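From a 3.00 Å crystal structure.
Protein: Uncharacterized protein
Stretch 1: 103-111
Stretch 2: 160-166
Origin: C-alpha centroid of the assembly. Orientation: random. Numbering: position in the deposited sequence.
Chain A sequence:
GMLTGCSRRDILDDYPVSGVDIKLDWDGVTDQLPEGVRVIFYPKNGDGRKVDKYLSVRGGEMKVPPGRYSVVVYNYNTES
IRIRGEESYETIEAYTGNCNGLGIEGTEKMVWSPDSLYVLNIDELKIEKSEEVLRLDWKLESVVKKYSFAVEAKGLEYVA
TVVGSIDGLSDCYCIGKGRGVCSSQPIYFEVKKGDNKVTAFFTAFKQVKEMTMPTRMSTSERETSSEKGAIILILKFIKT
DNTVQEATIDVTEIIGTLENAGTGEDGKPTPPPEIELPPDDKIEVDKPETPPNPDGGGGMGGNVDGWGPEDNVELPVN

Stretch 1 (103-111) GIEGTEKMV
Stretch 2, residues 160-166: ATVVGSI

A turn-rich segment, 103-111, packs Ile 104, Thr 107 and Met 110 against one face of the strand in 160-166 of the same chain, which the chain enters after a corner at Ala 160 (phi/psi -87/-54). No hydrogen bond crosses between them; the contact is van der Waals packing that buries 236 Å² in total. Closest CA pairs set the register: Ile 104 CA lies 7.9 Å from Val 163 CA, and Met 110 CA lies 7.6 Å from Ser 165 CA, spacings that leave room for side chains between the backbones.

The strand has extended phi/psi values, from -153/153 at Thr 161 through -118/116 at Val 163 to -147/146 at Ser 165. Its alternation directs CA-to-CB of Thr 161, Val 163 and Ser 165 toward the other segment, while that of Val 162 points away. Gly 164 has no side chain, and Gly 164 O lies 4.5 Å from Met 110 SE.

In the first segment, Ile 104 to Thr 107 form a type II turn, with phi/psi -57/135 at Glu 105 and 92/-8 at Gly 106. The latter angles suit glycine, because a CB would jam against the carbonyl O of Glu 105. The turn is closed by a weak bond from Thr 107 N to Ile 104 O (3.4 Å) and a shorter one from Thr 107 OG1 to the same Ile 104 O (2.9 Å). The p rotamer (chi1 59°) of Thr 107 places OG1 for that bond and leaves Thr 107 CG2 4.1 Å from Val 163 CG1. Residues 107-109 then take helical phi/psi, and Met 110 N bonds to Thr 107 O at 3.0 Å.

Val 163 is the hub, with 66 Å² covered. Its t rotamer (chi1 160°) points the two methyls at different partners: Val 163 CG2 meets Ile 104 CG1 at 3.8 Å, whereas Val 163 CG1 meets Thr 107 CG2 and lies 4.2 Å from Met 110 CE. Ile 104, m,m (-55°, -52°), extends CD1 to 4.0 Å from Thr 161 CG2, the methyl of a t rotamer (-169°). Met 110 is a selenomethionine, buried, with chi angles -54°, 177° and -171° (m,t,t); with chi2 and chi3 both trans, the side chain reaches out to place Met 110 CE 3.9 Å from Ser 165 OG (chi1 43°, p). The small serine side chain approaches that methyl without a hydrogen bond.

Charged groups stay out of the contact. Lys 109 NZ makes a salt bridge to Glu 108 OE2 (2.8 Å), and Glu 108 OE1 accepts a weak bond from Gly 106 N (3.2 Å), bracing the turn away from the strand.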

ATOM      1  N   GLY A 103     -13.999  -3.379  19.063  1.00 82.74           N
ATOM      2  CA  GLY A 103     -14.927  -4.177  19.853  1.00 83.84           C
ATOM      3  C   GLY A 103     -15.599  -5.372  19.202  1.00 88.48           C
ATOM      4  O   GLY A 103     -16.284  -6.117  19.907  1.00 91.36           O
ATOM      5  N   ILE A 104     -15.438  -5.570  17.875  1.00 81.84           N
ATOM      6  CA  ILE A 104     -16.074  -6.670  17.130  1.00 80.93           C
ATOM      7  C   ILE A 104     -15.139  -7.892  17.047  1.00 89.48           C
ATOM      8  O   ILE A 104     -13.959  -7.740  16.709  1.00 89.55           O
ATOM      9  CB  ILE A 104     -16.474  -6.170  15.732  1.00 81.14           C
ATOM     10  CG1 ILE A 104     -17.365  -4.932  15.797  1.00 80.68           C
ATOM     11  CG2 ILE A 104     -17.083  -7.251  14.885  1.00 82.50           C
ATOM     12  CD1 ILE A 104     -18.590  -5.049  16.698  1.00 89.46           C
ATOM     13  N   GLU A 105     -15.669  -9.097  17.373  1.00 88.09           N
ATOM     14  CA  GLU A 105     -14.937 -10.358  17.336  1.00 89.56           C
ATOM     15  C   GLU A 105     -14.383 -10.612  15.969  1.00 93.01           C
ATOM     16  O   GLU A 105     -15.094 -10.425  15.001  1.00 92.50           O
ATOM     17  CB  GLU A 105     -15.848 -11.526  17.711  1.00 93.49           C
ATOM     18  CG  GLU A 105     -15.127 -12.863  17.854  1.00112.44           C
ATOM     19  CD  GLU A 105     -14.158 -12.941  19.025  1.00154.70           C
ATOM     20  OE1 GLU A 105     -14.626 -13.039  20.185  1.00157.31           O
ATOM     21  OE2 GLU A 105     -12.928 -12.894  18.783  1.00155.28           O
ATOM     22  N   GLY A 106     -13.124 -11.028  15.907  1.00 89.69           N
ATOM     23  CA  GLY A 106     -12.436 -11.381  14.676  1.00 88.07           C
ATOM     24  C   GLY A 106     -11.662 -10.292  13.977  1.00 89.67           C
ATOM     25  O   GLY A 106     -10.972 -10.590  12.996  1.00 90.87           O
ATOM     26  N   THR A 107     -11.778  -9.029  14.444  1.00 83.16           N
ATOM     27  CA  THR A 107     -11.069  -7.891  13.843  1.00 80.13           C
ATOM     28  C   THR A 107      -9.568  -7.989  14.121  1.00 85.60           C
ATOM     29  O   THR A 107      -8.784  -7.438  13.359  1.00 84.79           O
ATOM     30  CB  THR A 107     -11.630  -6.541  14.303  1.00 81.10           C
ATOM     31  OG1 THR A 107     -11.542  -6.432  15.727  1.00 92.24           O
ATOM     32  CG2 THR A 107     -13.034  -6.313  13.837  1.00 73.57           C
ATOM     33  N   GLU A 108      -9.167  -8.713  15.185  1.00 84.23           N
ATOM     34  CA  GLU A 108      -7.762  -8.917  15.550  1.00 85.52           C
ATOM     35  C   GLU A 108      -7.013  -9.695  14.441  1.00 89.80           C
ATOM     36  O   GLU A 108      -5.819  -9.499  14.253  1.00 90.83           O
ATOM     37  CB  GLU A 108      -7.641  -9.637  16.917  1.00 89.95           C
ATOM     38  CG  GLU A 108      -8.301 -11.019  17.018  1.00107.19           C
ATOM     39  CD  GLU A 108      -9.770 -11.118  17.407  1.00137.76           C
ATOM     40  OE1 GLU A 108     -10.479 -10.083  17.408  1.00135.58           O
ATOM     41  OE2 GLU A 108     -10.215 -12.250  17.707  1.00134.80           O
ATOM     42  N   LYS A 109      -7.722 -10.553  13.696  1.00 84.97           N
ATOM     43  CA  LYS A 109      -7.161 -11.364  12.623  1.00 84.54           C
ATOM     44  C   LYS A 109      -6.975 -10.518  11.344  1.00 86.35           C
ATOM     45  O   LYS A 109      -6.299 -10.953  10.408  1.00 87.46           O
ATOM     46  CB  LYS A 109      -8.072 -12.587  12.380  1.00 87.82           C
ATOM     47  CG  LYS A 109      -7.906 -13.654  13.474  1.00116.47           C
ATOM     48  CD  LYS A 109      -9.139 -14.566  13.714  1.00132.01           C
ATOM     49  CE  LYS A 109      -9.919 -14.249  14.986  1.00142.41           C
ATOM     50  NZ  LYS A 109      -9.105 -14.371  16.232  1.00147.63           N
HETATM   51  N   MSE A 110      -7.570  -9.312  11.317  1.00 79.15           N
HETATM   52  CA  MSE A 110      -7.539  -8.371  10.195  1.00 76.03           C
HETATM   53  C   MSE A 110      -6.452  -7.295  10.356  1.00 83.51           C
HETATM   54  O   MSE A 110      -5.961  -7.060  11.460  1.00 84.54           O
HETATM   55  CB  MSE A 110      -8.888  -7.668  10.065  1.00 75.77           C
HETATM   56  CG  MSE A 110     -10.057  -8.607   9.956  1.00 82.77           C
HETATM   57 SE   MSE A 110     -11.723  -7.594   9.892  0.75 88.42          SE
HETATM   58  CE  MSE A 110     -13.001  -9.047  10.061  1.00 87.13           C
ATOM     59  N   VAL A 111      -6.110  -6.624   9.239  1.00 80.26           N
ATOM     60  CA  VAL A 111      -5.123  -5.543   9.140  1.00 78.64           C
ATOM     61  C   VAL A 111      -5.788  -4.242   8.626  1.00 80.04           C
ATOM     62  O   VAL A 111      -6.804  -4.297   7.941  1.00 78.34           O
ATOM     63  CB  VAL A 111      -3.936  -5.957   8.250  1.00 82.29           C
ATOM     64  CG1 VAL A 111      -3.234  -7.189   8.818  1.00 83.81           C
ATOM     65  CG2 VAL A 111      -4.383  -6.191   6.807  1.00 81.48           C
ATOM     66  N   ALA A 160     -26.872  -3.407  14.077  1.00 79.85           N
ATOM     67  CA  ALA A 160     -26.263  -2.449  14.986  1.00 78.79           C
ATOM     68  C   ALA A 160     -25.106  -1.801  14.278  1.00 80.90           C
ATOM     69  O   ALA A 160     -25.041  -0.571  14.211  1.00 80.44           O
ATOM     70  CB  ALA A 160     -25.787  -3.142  16.253  1.00 79.88           C
ATOM     71  N   THR A 161     -24.178  -2.637  13.747  1.00 76.04           N
ATOM     72  CA  THR A 161     -23.010  -2.186  12.999  1.00 73.49           C
ATOM     73  C   THR A 161     -22.571  -3.248  12.015  1.00 77.80           C
ATOM     74  O   THR A 161     -22.852  -4.429  12.235  1.00 77.69           O
ATOM     75  CB  THR A 161     -21.875  -1.748  13.924  1.00 72.84           C
ATOM     76  OG1 THR A 161     -20.888  -1.080  13.133  1.00 80.04           O
ATOM     77  CG2 THR A 161     -21.283  -2.889  14.751  1.00 59.60           C
ATOM     78  N   VAL A 162     -21.917  -2.814  10.908  1.00 75.21           N
ATOM     79  CA  VAL A 162     -21.381  -3.694   9.851  1.00 75.38           C
ATOM     80  C   VAL A 162     -19.860  -3.530   9.749  1.00 80.43           C
ATOM     81  O   VAL A 162     -19.361  -2.389   9.697  1.00 82.36           O
ATOM     82  CB  VAL A 162     -22.024  -3.469   8.474  1.00 79.27           C
ATOM     83  CG1 VAL A 162     -21.764  -4.652   7.567  1.00 79.69           C
ATOM     84  CG2 VAL A 162     -23.511  -3.222   8.593  1.00 80.64           C
ATOM     85  N   VAL A 163     -19.138  -4.664   9.707  1.00 74.16           N
ATOM     86  CA  VAL A 163     -17.687  -4.699   9.605  1.00 72.91           C
ATOM     87  C   VAL A 163     -17.319  -5.411   8.294  1.00 80.76           C
ATOM     88  O   VAL A 163     -17.616  -6.605   8.110  1.00 83.83           O
ATOM     89  CB  VAL A 163     -17.023  -5.328  10.875  1.00 76.80           C
ATOM     90  CG1 VAL A 163     -15.595  -5.828  10.629  1.00 75.82           C
ATOM     91  CG2 VAL A 163     -17.025  -4.335  12.025  1.00 76.80           C
ATOM     92  N   GLY A 164     -16.685  -4.666   7.396  1.00 75.37           N
ATOM     93  CA  GLY A 164     -16.224  -5.211   6.128  1.00 75.10           C
ATOM     94  C   GLY A 164     -14.785  -5.688   6.161  1.00 79.72           C
ATOM     95  O   GLY A 164     -13.950  -5.154   6.899  1.00 78.96           O
ATOM     96  N   SER A 165     -14.487  -6.692   5.347  1.00 77.02           N
ATOM     97  CA  SER A 165     -13.153  -7.253   5.171  1.00 77.02           C
ATOM     98  C   SER A 165     -13.023  -7.707   3.737  1.00 84.78           C
ATOM     99  O   SER A 165     -14.022  -8.107   3.121  1.00 85.68           O
ATOM    100  CB  SER A 165     -12.875  -8.398   6.139  1.00 81.25           C
ATOM    101  OG  SER A 165     -13.947  -9.319   6.292  1.00 92.71           O
ATOM    102  N   ILE A 166     -11.814  -7.594   3.178  1.00 81.42           N
ATOM    103  CA  ILE A 166     -11.569  -8.018   1.807  1.00 80.90           C
ATOM    104  C   ILE A 166     -10.273  -8.838   1.779  1.00 88.29           C
ATOM    105  O   ILE A 166      -9.196  -8.386   2.201  1.00 87.17           O
ATOM    106  CB  ILE A 166     -11.610  -6.849   0.797  1.00 81.18           C
ATOM    107  CG1 ILE A 166     -11.450  -7.329  -0.645  1.00 80.91           C
ATOM    108  CG2 ILE A 166     -10.622  -5.751   1.142  1.00 81.14           C
ATOM    109  CD1 ILE A 166     -12.476  -6.862  -1.542  1.00 76.31           C
TER